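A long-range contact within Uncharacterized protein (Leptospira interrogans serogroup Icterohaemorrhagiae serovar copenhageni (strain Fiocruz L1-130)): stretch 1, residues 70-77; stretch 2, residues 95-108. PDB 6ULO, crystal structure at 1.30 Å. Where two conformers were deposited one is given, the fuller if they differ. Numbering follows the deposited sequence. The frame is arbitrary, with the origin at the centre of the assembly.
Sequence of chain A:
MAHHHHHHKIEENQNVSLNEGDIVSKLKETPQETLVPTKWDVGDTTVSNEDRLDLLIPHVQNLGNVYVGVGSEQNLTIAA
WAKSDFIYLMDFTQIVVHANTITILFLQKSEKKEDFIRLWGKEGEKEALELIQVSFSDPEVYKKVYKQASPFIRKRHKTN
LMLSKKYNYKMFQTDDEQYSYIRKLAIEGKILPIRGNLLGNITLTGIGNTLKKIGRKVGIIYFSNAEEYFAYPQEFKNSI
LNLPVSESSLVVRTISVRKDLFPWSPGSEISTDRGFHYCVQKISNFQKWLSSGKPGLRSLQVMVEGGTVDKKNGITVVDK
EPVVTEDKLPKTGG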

# COMPACT_ATOMS: atom_id res chain seq x y z
N VAL A 70 2.46 2.12 -2.34
CA VAL A 70 3.71 1.42 -2.53
C VAL A 70 3.78 0.26 -1.54
O VAL A 70 3.06 0.22 -0.54
CB VAL A 70 4.92 2.37 -2.36
CG1 VAL A 70 4.78 3.60 -3.28
CG2 VAL A 70 5.09 2.78 -0.90
N GLY A 71 4.68 -0.70 -1.80
CA GLY A 71 4.86 -1.77 -0.83
C GLY A 71 3.92 -2.94 -0.98
O GLY A 71 3.45 -3.24 -2.09
N SER A 72 3.64 -3.64 0.11
CA SER A 72 3.10 -4.99 0.03
C SER A 72 1.85 -5.19 0.88
O SER A 72 0.89 -4.42 0.78
CB SER A 72 4.25 -5.95 0.39
OG SER A 72 5.32 -5.69 -0.50
N GLU A 73 1.85 -6.22 1.76
CA GLU A 73 0.62 -6.59 2.46
C GLU A 73 0.08 -5.53 3.40
O GLU A 73 -1.13 -5.55 3.70
CB GLU A 73 0.80 -7.91 3.25
CG GLU A 73 0.86 -9.13 2.33
CD GLU A 73 1.35 -10.30 3.14
OE1 GLU A 73 2.60 -10.45 3.26
OE2 GLU A 73 0.51 -11.03 3.69
N GLN A 74 0.92 -4.61 3.87
CA GLN A 74 0.39 -3.57 4.76
C GLN A 74 -0.68 -2.74 4.08
O GLN A 74 -1.56 -2.17 4.74
CB GLN A 74 1.51 -2.69 5.33
CG GLN A 74 2.13 -1.70 4.34
CD GLN A 74 3.30 -2.24 3.57
OE1 GLN A 74 3.28 -3.37 3.09
NE2 GLN A 74 4.33 -1.42 3.40
N ASN A 75 -0.64 -2.65 2.74
CA ASN A 75 -1.68 -1.94 2.00
C ASN A 75 -3.03 -2.62 2.13
O ASN A 75 -4.06 -1.94 2.12
CB ASN A 75 -1.28 -1.87 0.53
CG ASN A 75 -0.08 -0.97 0.34
OD1 ASN A 75 -0.18 0.25 0.47
ND2 ASN A 75 1.07 -1.56 0.02
N LEU A 76 -3.03 -3.95 2.17
CA LEU A 76 -4.29 -4.68 2.34
C LEU A 76 -4.85 -4.44 3.74
O LEU A 76 -6.07 -4.30 3.91
CB LEU A 76 -4.08 -6.16 2.04
CG LEU A 76 -3.44 -6.41 0.67
CD1 LEU A 76 -3.28 -7.90 0.45
CD2 LEU A 76 -4.22 -5.82 -0.49
N THR A 77 -3.98 -4.36 4.76
CA THR A 77 -4.45 -3.99 6.09
C THR A 77 -5.16 -2.64 6.06
O THR A 77 -6.29 -2.51 6.57
CB THR A 77 -3.27 -3.96 7.04
OG1 THR A 77 -2.78 -5.30 7.14
CG2 THR A 77 -3.67 -3.46 8.44
N ILE A 95 10.34 -7.39 -7.63
CA ILE A 95 10.01 -8.43 -6.67
C ILE A 95 8.76 -8.07 -5.89
O ILE A 95 7.98 -8.96 -5.53
CB ILE A 95 11.20 -8.78 -5.75
CG1 ILE A 95 10.96 -10.18 -5.12
CG2 ILE A 95 11.40 -7.73 -4.62
CD1 ILE A 95 12.13 -10.66 -4.23
N VAL A 96 8.55 -6.78 -5.61
CA VAL A 96 7.36 -6.37 -4.87
C VAL A 96 6.11 -6.58 -5.71
O VAL A 96 5.11 -7.13 -5.24
CB VAL A 96 7.51 -4.91 -4.42
CG1 VAL A 96 6.22 -4.39 -3.84
CG2 VAL A 96 8.65 -4.74 -3.42
N VAL A 97 6.16 -6.18 -6.99
CA VAL A 97 5.02 -6.35 -7.88
C VAL A 97 4.66 -7.82 -8.01
O VAL A 97 3.49 -8.21 -7.88
CB VAL A 97 5.28 -5.67 -9.25
CG1 VAL A 97 4.08 -5.87 -10.18
CG2 VAL A 97 5.60 -4.17 -9.08
N HIS A 98 5.68 -8.67 -8.17
CA HIS A 98 5.42 -10.09 -8.35
C HIS A 98 4.97 -10.76 -7.06
O HIS A 98 4.08 -11.61 -7.10
CB HIS A 98 6.66 -10.76 -8.90
CG HIS A 98 6.84 -10.51 -10.35
ND1 HIS A 98 8.03 -10.72 -11.01
CD2 HIS A 98 5.94 -10.14 -11.29
CE1 HIS A 98 7.86 -10.47 -12.30
NE2 HIS A 98 6.59 -10.12 -12.50
N ALA A 99 5.55 -10.39 -5.90
CA ALA A 99 5.09 -10.97 -4.65
C ALA A 99 3.65 -10.58 -4.39
O ALA A 99 2.86 -11.39 -3.89
CB ALA A 99 6.02 -10.59 -3.49
N ASN A 100 3.27 -9.35 -4.71
CA ASN A 100 1.87 -8.97 -4.55
C ASN A 100 0.97 -9.81 -5.47
O ASN A 100 -0.16 -10.13 -5.10
CB ASN A 100 1.69 -7.48 -4.83
CG ASN A 100 2.17 -6.61 -3.69
OD1 ASN A 100 2.14 -7.03 -2.51
ND2 ASN A 100 2.58 -5.39 -4.00
N THR A 101 1.43 -10.09 -6.70
CA THR A 101 0.68 -10.94 -7.62
C THR A 101 0.45 -12.32 -7.02
O THR A 101 -0.65 -12.88 -7.11
CB THR A 101 1.42 -11.03 -8.95
OG1 THR A 101 1.54 -9.72 -9.53
CG2 THR A 101 0.71 -11.98 -9.95
N ILE A 102 1.48 -12.87 -6.38
CA ILE A 102 1.33 -14.15 -5.68
C ILE A 102 0.32 -14.03 -4.55
O ILE A 102 -0.55 -14.88 -4.39
CB ILE A 102 2.70 -14.65 -5.18
CG1 ILE A 102 3.63 -14.91 -6.36
CG2 ILE A 102 2.51 -15.89 -4.30
CD1 ILE A 102 5.08 -15.11 -5.95
N THR A 103 0.44 -12.98 -3.73
CA THR A 103 -0.51 -12.80 -2.63
C THR A 103 -1.95 -12.78 -3.13
O THR A 103 -2.84 -13.39 -2.51
CB THR A 103 -0.13 -11.52 -1.89
OG1 THR A 103 0.98 -11.82 -1.07
CG2 THR A 103 -1.28 -10.94 -1.04
N ILE A 104 -2.21 -12.10 -4.26
CA ILE A 104 -3.57 -12.04 -4.77
C ILE A 104 -4.06 -13.42 -5.19
O ILE A 104 -5.21 -13.79 -4.92
CB ILE A 104 -3.63 -11.01 -5.92
CG1 ILE A 104 -3.39 -9.61 -5.34
CG2 ILE A 104 -4.95 -11.10 -6.70
CD1 ILE A 104 -2.98 -8.57 -6.38
N LEU A 105 -3.21 -14.19 -5.87
CA LEU A 105 -3.58 -15.56 -6.23
C LEU A 105 -3.89 -16.37 -4.99
O LEU A 105 -4.90 -17.10 -4.95
CB LEU A 105 -2.43 -16.17 -7.01
CG LEU A 105 -2.53 -17.65 -7.36
CD1 LEU A 105 -3.72 -17.97 -8.28
CD2 LEU A 105 -1.18 -18.11 -8.01
N PHE A 106 -3.06 -16.24 -3.95
CA PHE A 106 -3.32 -17.00 -2.72
C PHE A 106 -4.62 -16.57 -2.06
O PHE A 106 -5.39 -17.41 -1.59
CB PHE A 106 -2.18 -16.86 -1.72
CG PHE A 106 -0.87 -17.50 -2.13
CD1 PHE A 106 -0.76 -18.32 -3.24
CD2 PHE A 106 0.27 -17.26 -1.34
CE1 PHE A 106 0.46 -18.90 -3.55
CE2 PHE A 106 1.48 -17.83 -1.64
CZ PHE A 106 1.58 -18.67 -2.76
N LEU A 107 -4.92 -15.27 -2.05
CA LEU A 107 -6.20 -14.80 -1.51
C LEU A 107 -7.37 -15.41 -2.27
O LEU A 107 -8.33 -15.88 -1.66
CB LEU A 107 -6.30 -13.27 -1.60
CG LEU A 107 -5.42 -12.51 -0.60
CD1 LEU A 107 -5.32 -11.04 -1.04
CD2 LEU A 107 -6.01 -12.63 0.82
N GLN A 108 -7.30 -15.39 -3.61
CA GLN A 108 -8.38 -15.97 -4.41
C GLN A 108 -8.66 -17.42 -4.04
O GLN A 108 -9.82 -17.83 -4.00
CB GLN A 108 -8.04 -15.87 -5.90
CG GLN A 108 -8.08 -14.41 -6.40
CD GLN A 108 -7.51 -14.25 -7.77
OE1 GLN A 108 -6.75 -15.10 -8.24
NE2 GLN A 108 -7.87 -13.15 -8.43
O HOH W 1 5.60 -7.55 -2.37

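Stretch 2 is helical throughout, as its unbroken series of i to i+4 backbone hydrogen bonds establishes, from Ala99 N to Ile95 O (2.8 Å) through Gln108 N to Ile104 O (2.9 Å). Stretch 1 approaches it first as a loop and then, from Gln74 at the latest, as a helix. The CA atoms come nearest at Gly71 and Val96 (6.6 Å) and at Ser72 and Asn100 (6.2 Å), so a short step along the loop matches a full turn of the helix. The contact is modest, burying 268 Å² summed over both sides, and its residues on stretch 2 are Val96, Asn100, Thr103 and Leu107, a spacing of three or four that keeps them along one side of the helix.

Val96 opens the contact. Its CA-to-CB bond points toward stretch 1, and with chi1 at 171° (t) its CG1 lies 3.5 Å from Gly71 O and 3.7 Å from Ser72 OG. These are van der Waals contacts, since a methyl group offers no conventional hydrogen bond. The polar link at this level is made by water 1, which donates to Val96 O at 2.9 Å and is hydrogen-bonded to Ser72 OG at 2.7 Å. The carbonyl of Val96 also accepts from Asn100 N (2.9 Å), so the water adds a second partner to a helical carbonyl.

One turn on, Asn100 provides the single direct hydrogen bond between the stretches. Asn100 ND2 donates to Gly71 O over 3.0 Å with an N-H...acceptor angle of 170°, which is close to linear. Although its CA-to-CB bond points sideways, the end of the side chain comes nearer to stretch 1. The other half of the amide packs against the next residue, with Asn100 OD1 3.4 Å from Ser72 CA and 3.7 Å from Ser72 CB.

The loop that presents Gly71 O is held through its backbone by side chains from the helix that follows it. Asn75 ND2 donates to Val70 O (2.7 Å) and to Ser72 O (3.0 Å), while Ser72 N donates to Gln74 OE1 (3.0 Å). Gly71 adopts phi/psi of 87/-153°, at which a CB would be jammed against the preceding carbonyl oxygen; an ideal CB would also lie 2.9 Å from Gln74 NE2. Both constraints arise within stretch 1, because that CB would point away from the helix.

From Thr103 the contact becomes largely apolar. Its CA-to-CB bond points toward stretch 1, and Thr103 CG2 meets Leu76 CD1 at 3.9 Å. Glu73 CG approaches Thr103 OG1 no closer than 4.3 Å, a loose contact made by the aliphatic part of the glutamate.

Leu107, a turn later, ends the series. Its CD1 lies 4.0 Å from Leu76 CD1, a methyl-to-methyl distance typical of apolar packing. Leu76 CD1 thus touches both Thr103 and Leu107, and the CA-to-CB bonds of all three residues point toward the opposing stretch.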